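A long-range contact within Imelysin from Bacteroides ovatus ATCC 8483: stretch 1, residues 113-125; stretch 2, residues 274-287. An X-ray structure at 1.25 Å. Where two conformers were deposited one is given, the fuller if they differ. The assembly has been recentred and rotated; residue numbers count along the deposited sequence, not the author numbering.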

# COMPACT_ATOMS: atom_id res chain seq x y z
N VAL A 113 -11.53 5.13 -8.92
CA VAL A 113 -10.17 4.63 -9.17
C VAL A 113 -9.18 5.08 -8.07
O VAL A 113 -8.82 6.26 -7.97
CB VAL A 113 -9.68 5.08 -10.55
CG1 VAL A 113 -8.21 4.67 -10.81
CG2 VAL A 113 -10.58 4.48 -11.67
N GLU A 114 -8.68 4.12 -7.30
CA GLU A 114 -7.70 4.38 -6.26
C GLU A 114 -6.41 4.94 -6.87
O GLU A 114 -5.84 4.36 -7.78
CB GLU A 114 -7.39 3.09 -5.50
CG GLU A 114 -6.16 3.16 -4.58
CD GLU A 114 -5.70 1.79 -4.08
OE1 GLU A 114 -6.56 0.99 -3.68
OE2 GLU A 114 -4.47 1.52 -4.06
N SER A 115 -5.95 6.07 -6.35
CA SER A 115 -4.74 6.79 -6.77
C SER A 115 -4.92 7.57 -8.09
O SER A 115 -3.94 7.99 -8.72
CB SER A 115 -3.49 5.91 -6.82
OG SER A 115 -3.11 5.48 -5.54
N TRP A 116 -6.16 7.87 -8.49
CA TRP A 116 -6.34 8.65 -9.70
C TRP A 116 -5.95 10.11 -9.56
O TRP A 116 -5.61 10.74 -10.54
CB TRP A 116 -7.77 8.54 -10.23
CG TRP A 116 -8.82 9.46 -9.61
CD1 TRP A 116 -9.67 9.17 -8.59
CD2 TRP A 116 -9.12 10.82 -9.99
NE1 TRP A 116 -10.50 10.23 -8.31
CE2 TRP A 116 -10.20 11.24 -9.17
CE3 TRP A 116 -8.63 11.69 -10.96
CZ2 TRP A 116 -10.74 12.53 -9.27
CZ3 TRP A 116 -9.19 12.95 -11.07
CH2 TRP A 116 -10.24 13.35 -10.24
N TYR A 117 -6.00 10.66 -8.34
CA TYR A 117 -5.78 12.08 -8.21
C TYR A 117 -4.42 12.44 -8.77
O TYR A 117 -4.23 13.51 -9.33
CB TYR A 117 -5.82 12.57 -6.78
CG TYR A 117 -7.03 12.27 -5.94
CD1 TYR A 117 -8.32 12.38 -6.44
CD2 TYR A 117 -6.89 11.88 -4.63
CE1 TYR A 117 -9.41 12.14 -5.63
CE2 TYR A 117 -7.97 11.66 -3.80
CZ TYR A 117 -9.24 11.78 -4.31
OH TYR A 117 -10.30 11.53 -3.47
N SER A 118 -3.46 11.53 -8.58
CA SER A 118 -2.08 11.71 -9.01
C SER A 118 -1.75 10.95 -10.31
O SER A 118 -0.59 10.84 -10.70
CB SER A 118 -1.14 11.27 -7.88
OG SER A 118 -1.42 9.96 -7.51
N TRP A 119 -2.78 10.37 -10.94
CA TRP A 119 -2.62 9.49 -12.12
C TRP A 119 -1.61 8.37 -11.84
O TRP A 119 -0.79 7.99 -12.69
CB TRP A 119 -2.23 10.29 -13.36
CG TRP A 119 -3.32 11.06 -14.01
CD1 TRP A 119 -4.52 11.40 -13.49
CD2 TRP A 119 -3.30 11.61 -15.33
NE1 TRP A 119 -5.25 12.12 -14.38
CE2 TRP A 119 -4.53 12.25 -15.53
CE3 TRP A 119 -2.36 11.59 -16.37
CZ2 TRP A 119 -4.84 12.91 -16.74
CZ3 TRP A 119 -2.69 12.22 -17.59
CH2 TRP A 119 -3.92 12.87 -17.76
N HIS A 120 -1.66 7.87 -10.63
CA HIS A 120 -0.67 6.93 -10.10
C HIS A 120 -1.20 5.50 -9.99
O HIS A 120 -0.51 4.60 -9.51
CB HIS A 120 -0.21 7.53 -8.75
CG HIS A 120 0.70 6.66 -7.95
ND1 HIS A 120 1.99 6.38 -8.34
CD2 HIS A 120 0.51 6.05 -6.76
CE1 HIS A 120 2.55 5.59 -7.44
NE2 HIS A 120 1.67 5.39 -6.46
N SER A 121 -2.45 5.24 -10.39
CA SER A 121 -3.06 3.92 -10.16
C SER A 121 -2.23 2.78 -10.78
O SER A 121 -2.02 1.77 -10.14
CB SER A 121 -4.52 3.85 -10.66
OG SER A 121 -4.64 4.00 -12.04
N ARG A 122 -1.82 2.93 -12.04
CA ARG A 122 -1.02 1.86 -12.66
C ARG A 122 0.20 1.51 -11.81
O ARG A 122 0.48 0.36 -11.55
CB ARG A 122 -0.57 2.26 -14.07
CG ARG A 122 -1.68 2.19 -15.10
CD ARG A 122 -1.36 2.96 -16.38
NE ARG A 122 -0.14 2.46 -17.02
CZ ARG A 122 1.08 2.96 -16.88
NH1 ARG A 122 1.31 4.05 -16.16
NH2 ARG A 122 2.12 2.36 -17.48
N ASP A 123 0.95 2.54 -11.42
CA ASP A 123 2.18 2.32 -10.70
C ASP A 123 1.92 1.76 -9.30
O ASP A 123 2.64 0.90 -8.83
CB ASP A 123 3.02 3.60 -10.66
CG ASP A 123 3.66 3.95 -12.00
OD1 ASP A 123 3.75 3.07 -12.87
OD2 ASP A 123 4.08 5.13 -12.13
N ASP A 124 0.87 2.26 -8.64
CA ASP A 124 0.42 1.76 -7.35
C ASP A 124 0.17 0.26 -7.44
O ASP A 124 0.74 -0.55 -6.70
CB ASP A 124 -0.84 2.57 -7.01
CG ASP A 124 -1.58 2.11 -5.77
OD1 ASP A 124 -1.21 1.15 -5.08
OD2 ASP A 124 -2.60 2.79 -5.45
N TYR A 125 -0.69 -0.14 -8.38
CA TYR A 125 -1.13 -1.53 -8.43
C TYR A 125 0.02 -2.44 -8.85
O TYR A 125 0.11 -3.58 -8.39
CB TYR A 125 -2.35 -1.73 -9.34
CG TYR A 125 -3.52 -0.78 -9.15
CD1 TYR A 125 -3.69 -0.01 -7.98
CD2 TYR A 125 -4.46 -0.64 -10.16
CE1 TYR A 125 -4.73 0.90 -7.87
CE2 TYR A 125 -5.50 0.25 -10.05
CZ TYR A 125 -5.65 1.02 -8.90
OH TYR A 125 -6.69 1.94 -8.87
N ALA A 274 7.58 13.83 -2.45
CA ALA A 274 7.66 13.11 -1.21
C ALA A 274 6.53 12.10 -1.03
O ALA A 274 6.75 11.03 -0.44
CB ALA A 274 7.74 14.08 -0.01
N TRP A 275 5.35 12.43 -1.54
CA TRP A 275 4.20 11.51 -1.47
C TRP A 275 4.49 10.25 -2.29
O TRP A 275 4.33 9.13 -1.80
CB TRP A 275 2.92 12.24 -1.91
CG TRP A 275 1.68 11.42 -1.72
CD1 TRP A 275 0.93 11.33 -0.59
CD2 TRP A 275 1.08 10.50 -2.67
NE1 TRP A 275 -0.12 10.46 -0.79
CE2 TRP A 275 -0.04 9.93 -2.05
CE3 TRP A 275 1.33 10.19 -4.02
CZ2 TRP A 275 -0.88 9.04 -2.71
CZ3 TRP A 275 0.52 9.26 -4.64
CH2 TRP A 275 -0.57 8.72 -4.00
N ILE A 276 4.94 10.42 -3.54
CA ILE A 276 5.27 9.26 -4.36
C ILE A 276 6.35 8.41 -3.67
O ILE A 276 6.28 7.18 -3.66
CB ILE A 276 5.74 9.68 -5.72
CG1 ILE A 276 4.59 10.33 -6.50
CG2 ILE A 276 6.31 8.48 -6.50
CD1 ILE A 276 3.49 9.38 -7.03
N THR A 277 7.36 9.08 -3.15
CA THR A 277 8.50 8.40 -2.52
C THR A 277 8.01 7.56 -1.35
O THR A 277 8.42 6.39 -1.19
CB THR A 277 9.57 9.42 -2.10
OG1 THR A 277 10.07 10.03 -3.30
CG2 THR A 277 10.69 8.79 -1.27
N ALA A 278 7.15 8.13 -0.51
CA ALA A 278 6.62 7.43 0.66
C ALA A 278 5.64 6.30 0.24
O ALA A 278 5.57 5.27 0.89
CB ALA A 278 5.95 8.42 1.66
N ARG A 279 4.91 6.52 -0.84
CA ARG A 279 3.97 5.51 -1.33
C ARG A 279 4.65 4.23 -1.76
O ARG A 279 4.04 3.17 -1.66
CB ARG A 279 3.15 6.07 -2.47
CG ARG A 279 2.01 7.00 -2.02
CD ARG A 279 0.94 6.26 -1.24
NE ARG A 279 0.28 5.24 -2.05
CZ ARG A 279 -0.80 4.57 -1.68
NH1 ARG A 279 -1.32 4.74 -0.47
NH2 ARG A 279 -1.38 3.73 -2.52
N GLU A 280 5.88 4.31 -2.24
CA GLU A 280 6.51 3.11 -2.78
C GLU A 280 6.67 1.97 -1.76
O GLU A 280 6.20 0.87 -2.05
CB GLU A 280 7.83 3.43 -3.45
CG GLU A 280 8.35 2.24 -4.24
CD GLU A 280 9.58 2.56 -5.04
OE1 GLU A 280 10.13 3.66 -4.87
OE2 GLU A 280 9.98 1.69 -5.85
N PRO A 281 7.28 2.22 -0.58
CA PRO A 281 7.35 1.12 0.37
C PRO A 281 5.96 0.71 0.87
O PRO A 281 5.73 -0.49 1.13
CB PRO A 281 8.24 1.67 1.49
CG PRO A 281 8.14 3.15 1.35
CD PRO A 281 8.05 3.38 -0.10
N TRP A 282 5.03 1.66 0.99
CA TRP A 282 3.66 1.28 1.37
C TRP A 282 3.05 0.30 0.37
O TRP A 282 2.59 -0.78 0.71
CB TRP A 282 2.73 2.50 1.48
CG TRP A 282 1.34 2.03 1.75
CD1 TRP A 282 0.32 1.95 0.84
CD2 TRP A 282 0.84 1.48 2.98
NE1 TRP A 282 -0.78 1.40 1.44
CE2 TRP A 282 -0.49 1.08 2.74
CE3 TRP A 282 1.39 1.25 4.23
CZ2 TRP A 282 -1.29 0.52 3.73
CZ3 TRP A 282 0.58 0.71 5.22
CH2 TRP A 282 -0.72 0.33 4.96
N GLU A 283 3.13 0.67 -0.91
CA GLU A 283 2.51 -0.13 -1.96
C GLU A 283 3.23 -1.49 -2.07
O GLU A 283 2.59 -2.54 -2.30
CB GLU A 283 2.53 0.67 -3.26
CG GLU A 283 1.69 1.90 -3.22
CD GLU A 283 1.95 2.93 -4.30
OE1 GLU A 283 3.02 2.89 -4.95
OE2 GLU A 283 1.09 3.86 -4.39
N LYS A 284 4.55 -1.47 -1.87
CA LYS A 284 5.33 -2.71 -1.89
C LYS A 284 5.22 -3.52 -0.60
O LYS A 284 5.84 -4.59 -0.48
CB LYS A 284 6.78 -2.40 -2.21
CG LYS A 284 6.95 -1.90 -3.64
CD LYS A 284 8.40 -1.71 -3.94
CE LYS A 284 8.68 -1.49 -5.41
NZ LYS A 284 10.14 -1.32 -5.65
N SER A 285 4.38 -3.08 0.35
CA SER A 285 4.09 -3.85 1.55
C SER A 285 2.75 -4.53 1.47
O SER A 285 2.42 -5.25 2.39
CB SER A 285 4.11 -2.95 2.80
OG SER A 285 2.91 -2.24 3.01
N GLU A 286 1.97 -4.33 0.41
CA GLU A 286 0.58 -4.79 0.45
C GLU A 286 0.37 -6.29 0.25
O GLU A 286 -0.74 -6.75 0.42
CB GLU A 286 -0.32 -3.97 -0.47
CG GLU A 286 -0.41 -2.50 -0.08
CD GLU A 286 -1.36 -1.67 -0.94
OE1 GLU A 286 -2.41 -2.19 -1.40
OE2 GLU A 286 -1.07 -0.50 -1.15
N ALA A 287 1.43 -7.05 -0.04
CA ALA A 287 1.37 -8.52 0.03
C ALA A 287 1.52 -9.06 1.45
O ALA A 287 1.37 -10.26 1.65
CB ALA A 287 2.41 -9.17 -0.91

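Stretch 1 starts as a loop and enters a helix at Ser121. It packs against a helix of stretch 2 that runs to Glu283. The two helix axes approach to 10.3 Å, and their N-to-C directions differ by 38°. Their backbones come nearest where the CA atoms of Asp124 and Glu283 lie 6.1 Å apart. The contact is small, burying 345 Å² in total, and much of it is polar.

Val113 does not reach stretch 2. It opens a type II beta turn that closes at Trp116, with Trp116 N hydrogen-bonded to Val113 O at 3.2 Å. Glu114 and Ser115 are the central residues of this turn.

The CA-to-CB bond of Glu114 points sideways, but the end of the side chain comes nearer to stretch 2. Glu114 OE2 lies 4.1 Å from Arg279 NH2, at the edge of the guanidinium. The same Glu114 OE2 is 2.7 Å from Asp124 OD2. Two carboxylate oxygens this close suggest that one of the acids holds a proton.

Ser115 points toward stretch 2. Ser115 OG donates a hydrogen bond to Asp124 OD2 at 2.7 Å, which ties the loop to the start of the helix. Across the contact, Ser115 OG is 3.9 Å from Arg279 NH2. Ser115 OG also sits at the edge of the Trp275 ring, 4.4 Å from Trp275 CH2. Trp116 and Tyr117 make no contact with stretch 2.

Ser118 returns to the contact. Ser118 OG lies 3.5 Å from Trp275 CZ3, and it is hydrogen-bonded elsewhere in the structure. Trp119 is out of reach.

His120 loses more area to the other stretch than any other residue here, 66 Å². His120 N donates a hydrogen bond to Ser115 O at 3.0 Å. Its ring is held by three kinds of contact. His120 NE2 donates a hydrogen bond to Glu283 OE2 at 2.6 Å, and the acceptor lies near the ring plane, as a ring N-H requires. Ile276 CD1 sits over one face, 3.9 Å from the centroid of the His120 ring, in a CH-pi contact. Trp275 turns an edge toward the imidazole face in an offset edge-to-face pair. The centroid of the Trp275 six-membered ring is 5.5 Å from that of the His120 ring, and the planes meet at 74°.

Glu283 OE2 is shared. Glu283 OE2 also accepts from Arg279 NE at 2.8 Å, in a salt bridge one helical turn apart. This leaves His120 and Arg279 converging on one carboxylate oxygen.

Ser121 points away, and Arg122 is out of reach. Asp123 contributes little.

Asp124 makes the salt bridge across the contact: Asp124 OD2 is 3.3 Å from Arg279 NH2, at the guanidinium edge. Its other oxygen, Asp124 OD1, lies 3.6 Å from Glu283 OE2 and 4.3 Å from Glu286 OE2. Arg279 thus lies among acids from both stretches, and its positive charge helps offset their crowding.

Tyr125 points away and does not touch stretch 2. Tyr125 OH reaches back to Glu114 O at 2.8 Å, a weak hydrogen bond within stretch 1.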